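Local coordinates for protein mRNA export factor (Human herpesvirus 1, PDB 4YXP) that regulates viral gene expression, inhibits host splicing, contributes to shutoff of host protein synthesis and mediates nuclear export of viral intronless mRNAs, at the interface of chains A and B. Numbering follows the deposited sequence. Chains: chain A/B, mRNA export factor.

Contact 1: the interface of chains A and B. Residues chain A 28, 31, 275; chain B 232-233, 236.
A:Phe275, the last residue of the chain, and A:Ile28 of helix 25-38 pack on helix 230-241 of chain B at the intertwined dimer interface of ICP27. The part present is the folded C-terminal portion of the protein. The main contacts across are apolar.

The phenyl ring of A:Phe275 meets chain B with its outer end. Its CZ lies 3.7 Å from the thioether sulfur SD of B:Met232, and the two side chains cross at about a right angle. A:Phe275 CE2 lies 3.8 Å from the methyl CB of B:Ala233. The CA of B:Ala233 sits at the ring edge, in the ring plane. B:Ala233 thus meets the rim, while the sulfur of B:Met232 comes obliquely, from the side away from A:Ile28. The opposite face is taken by the chain's own A:Ile28, whose CG1 stands over the ring centre. This packing within chain A probably helps to hold the ring against the helix.

B:Met232 is extended as far as SD, with chi1 at 180°, which brings the sulfur to the ring. The bend at chi3 only turns the methyl CE. B:Met232 CG is 4.0 Å from A:Phe275 CZ.

One turn further along the helix is B:Ile236. Its CG2 branch does the touching and lies 3.8 Å from CD1 of A:Ile28. These two side chains also cross at roughly a right angle. B:Ile236 CG2 is also 4.2 Å from the hydroxyl OG of A:Ser31, a looser contact. A chi1 of 66° turns that hydroxyl back over its own helix, where A:Ser31 OG hydrogen-bonds A:Ile28 O at 2.8 Å. It approaches from above the carbonyl plane.

In the fold, the patch joins a helix near the start of this folded domain and the extreme C-terminus of one subunit to a helix of the other. A:Phe275 closes the C-terminal stretch, residues 263-275, which is important for homodimerization.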
loop_
_atom_site.group_PDB
_atom_site.type_symbol
_atom_site.label_atom_id
_atom_site.label_comp_id
_atom_site.label_asym_id
_atom_site.label_seq_id
_atom_site.Cartn_x
_atom_site.Cartn_y
_atom_site.Cartn_z
ATOM N N ILE A 28 -18.391 13.940 10.955
ATOM C CA ILE A 28 -17.773 13.053 9.973
ATOM C C ILE A 28 -18.502 13.117 8.636
ATOM O O ILE A 28 -17.873 13.075 7.578
ATOM C CB ILE A 28 -17.730 11.595 10.493
ATOM C CG1 ILE A 28 -16.737 11.461 11.653
ATOM C CG2 ILE A 28 -17.382 10.611 9.369
ATOM C CD1 ILE A 28 -15.279 11.693 11.275
ATOM N N SER A 31 -17.713 16.470 6.939
ATOM C CA SER A 31 -16.360 16.491 6.396
ATOM C C SER A 31 -16.275 15.635 5.139
ATOM O O SER A 31 -15.602 16.004 4.176
ATOM C CB SER A 31 -15.346 16.007 7.436
ATOM O OG SER A 31 -15.548 14.643 7.754
ATOM N N PHE A 275 -16.649 7.976 18.093
ATOM C CA PHE A 275 -17.891 8.142 17.336
ATOM C C PHE A 275 -18.396 6.805 16.801
ATOM O O PHE A 275 -17.668 5.811 16.810
ATOM C CB PHE A 275 -17.700 9.135 16.181
ATOM C CG PHE A 275 -16.787 8.643 15.091
ATOM C CD1 PHE A 275 -17.266 7.820 14.084
ATOM C CD2 PHE A 275 -15.457 9.020 15.062
ATOM C CE1 PHE A 275 -16.432 7.370 13.080
ATOM C CE2 PHE A 275 -14.615 8.575 14.054
ATOM C CZ PHE A 275 -15.104 7.749 13.064
ATOM N N MET B 232 -8.397 6.925 13.526
ATOM C CA MET B 232 -9.432 7.136 12.527
ATOM C C MET B 232 -10.024 8.545 12.604
ATOM O O MET B 232 -10.102 9.249 11.595
ATOM C CB MET B 232 -10.539 6.099 12.693
ATOM C CG MET B 232 -11.673 6.236 11.694
ATOM S SD MET B 232 -12.929 4.971 11.910
ATOM C CE MET B 232 -12.039 3.512 11.367
ATOM N N ALA B 233 -10.448 8.956 13.793
ATOM C CA ALA B 233 -11.073 10.265 13.950
ATOM C C ALA B 233 -10.083 11.378 13.620
ATOM O O ALA B 233 -10.422 12.352 12.943
ATOM C CB ALA B 233 -11.606 10.435 15.363
ATOM N N ILE B 236 -8.907 11.418 9.710
ATOM C CA ILE B 236 -10.027 11.902 8.910
ATOM C C ILE B 236 -10.165 13.415 9.092
ATOM O O ILE B 236 -10.496 14.129 8.147
ATOM C CB ILE B 236 -11.338 11.180 9.271
ATOM C CG1 ILE B 236 -11.279 9.726 8.801
ATOM C CG2 ILE B 236 -12.544 11.891 8.642
ATOM C CD1 ILE B 236 -12.443 8.877 9.270
#

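Contact 2: the interface of chains A and B. Residues chain A 253, 256-257, 260, 264; chain B 39, 102, 105-106.
A:His257 has helical backbone angles, phi -74° and psi -27°, near the end of helix 249-259, while its partner B:Met39 lies in the loop just after helix 25-38. The chain A helix leads out of the CHC2-type zinc finger of this herpesvirus ICP27 family protein. It includes the zinc ligand A:Cys251; A:His257 is not one of the zinc ligands.

The imidazole of A:His257 is pushed into chain B. Its CG is anti to the backbone N, chi1 -157°, which carries the ring away from the helix. B:Met39 covers one face. Its methyl CE stands over the ring centre in a CH-pi contact, 3.4 Å from A:His257 ND1. Bends at chi2 and chi3 fold the methionine so that CE reaches the ring while B:Met39 SD rests 3.8 Å from A:His257 CB.

Helix 93-109 of chain B meets the ring on both sides of its plane. CB of B:Cys105 is 3.5 Å from A:His257 CD2 and lies on the opposite side of the ring plane from B:Met39, beyond the edge. B:Cys105 SG lies 3.8 Å from A:His257 CB. B:Val106, on that same opposite side, brings CG2 to 4.0 Å from A:His257 NE2. B:Met102 touches A:His257 CD2 more loosely through its CG, which lies on the B:Met39 side.

A:His257 ND1 is a hydrogen-bond donor to A:Ala260 O within chain A, at 3.1 Å. The acceptor lies in the ring plane, and the bond probably fixes the rotation of the imidazole. A:Ala260 follows the helix in a more extended backbone conformation. Further along, A:Val264 brings its CG2 to 4.1 Å from CE of B:Met39, the two side chains crossing obliquely.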
loop_
_atom_site.group_PDB
_atom_site.type_symbol
_atom_site.label_atom_id
_atom_site.label_comp_id
_atom_site.label_asym_id
_atom_site.label_seq_id
_atom_site.Cartn_x
_atom_site.Cartn_y
_atom_site.Cartn_z
ATOM N N LEU A 253 1.668 -19.541 2.548
ATOM C CA LEU A 253 0.429 -18.843 2.888
ATOM C C LEU A 253 0.432 -17.418 2.343
ATOM O O LEU A 253 -0.556 -16.961 1.776
ATOM C CB LEU A 253 0.220 -18.807 4.400
ATOM C CG LEU A 253 -0.264 -20.099 5.055
ATOM C CD1 LEU A 253 -0.175 -19.976 6.563
ATOM C CD2 LEU A 253 -1.691 -20.419 4.631
ATOM N N SER A 256 0.153 -17.385 -1.455
ATOM C CA SER A 256 -1.177 -17.832 -1.843
ATOM C C SER A 256 -2.255 -16.781 -1.563
ATOM O O SER A 256 -3.167 -16.593 -2.374
ATOM C CB SER A 256 -1.524 -19.136 -1.121
ATOM O OG SER A 256 -0.687 -20.190 -1.565
ATOM N N HIS A 257 -2.152 -16.096 -0.429
ATOM C CA HIS A 257 -3.184 -15.142 -0.038
ATOM C C HIS A 257 -3.108 -13.864 -0.879
ATOM O O HIS A 257 -4.111 -13.181 -1.071
ATOM C CB HIS A 257 -3.071 -14.806 1.454
ATOM C CG HIS A 257 -4.347 -14.303 2.061
ATOM N ND1 HIS A 257 -5.542 -14.277 1.375
ATOM C CD2 HIS A 257 -4.612 -13.812 3.297
ATOM C CE1 HIS A 257 -6.488 -13.786 2.161
ATOM N NE2 HIS A 257 -5.950 -13.498 3.330
ATOM N N ALA A 260 -4.884 -15.102 -3.996
ATOM C CA ALA A 260 -6.302 -15.340 -3.712
ATOM C C ALA A 260 -6.756 -14.516 -2.504
ATOM O O ALA A 260 -6.753 -15.013 -1.380
ATOM C CB ALA A 260 -6.552 -16.822 -3.466
ATOM N N VAL A 264 -10.314 -14.546 4.916
ATOM C CA VAL A 264 -10.543 -15.814 5.603
ATOM C C VAL A 264 -10.357 -15.655 7.111
ATOM O O VAL A 264 -11.100 -16.246 7.884
ATOM C CB VAL A 264 -9.614 -16.926 5.065
ATOM C CG1 VAL A 264 -9.784 -18.210 5.871
ATOM C CG2 VAL A 264 -9.903 -17.196 3.600
ATOM N N MET B 39 -5.782 -21.620 0.499
ATOM C CA MET B 39 -6.630 -20.752 1.308
ATOM C C MET B 39 -7.941 -21.415 1.729
ATOM O O MET B 39 -8.729 -20.820 2.468
ATOM C CB MET B 39 -6.924 -19.461 0.539
ATOM C CG MET B 39 -5.682 -18.630 0.246
ATOM S SD MET B 39 -4.714 -18.231 1.722
ATOM C CE MET B 39 -5.949 -17.405 2.723
ATOM N N MET B 102 -1.694 -14.487 7.727
ATOM C CA MET B 102 -2.911 -14.099 7.020
ATOM C C MET B 102 -3.292 -12.650 7.314
ATOM O O MET B 102 -3.665 -11.903 6.409
ATOM C CB MET B 102 -4.065 -15.033 7.389
ATOM C CG MET B 102 -4.161 -16.283 6.507
ATOM S SD MET B 102 -5.514 -17.373 7.000
ATOM C CE MET B 102 -5.083 -17.682 8.696
ATOM N N CYS B 105 -1.309 -10.132 5.272
ATOM C CA CYS B 105 -1.810 -9.952 3.913
ATOM C C CYS B 105 -3.068 -9.090 3.890
ATOM O O CYS B 105 -3.223 -8.233 3.022
ATOM C CB CYS B 105 -2.100 -11.304 3.262
ATOM S SG CYS B 105 -0.632 -12.291 2.923
ATOM N N VAL B 106 -3.968 -9.322 4.839
ATOM C CA VAL B 106 -5.203 -8.551 4.919
ATOM C C VAL B 106 -4.887 -7.067 5.077
ATOM O O VAL B 106 -5.425 -6.229 4.358
ATOM C CB VAL B 106 -6.094 -9.039 6.076
ATOM C CG1 VAL B 106 -7.306 -8.122 6.260
ATOM C CG2 VAL B 106 -6.553 -10.465 5.825
#

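The C-alpha centres of contact 1 and contact 2 lie about 30 Å apart. Helix 25-38 serves both regions: chain A supplies its early part in contact 1, and chain B supplies the residue just after its end in contact 2. Both also draw on the C-terminal stretch 263-275 of chain A, near its start in contact 2 and at its very end in contact 1. Two-fold symmetry gives each contact a twin with the chains exchanged. Segments from the early part and from the C-terminal end of the domain both take part in the pairing, which fits an intertwined dimer gripped at widely separated points.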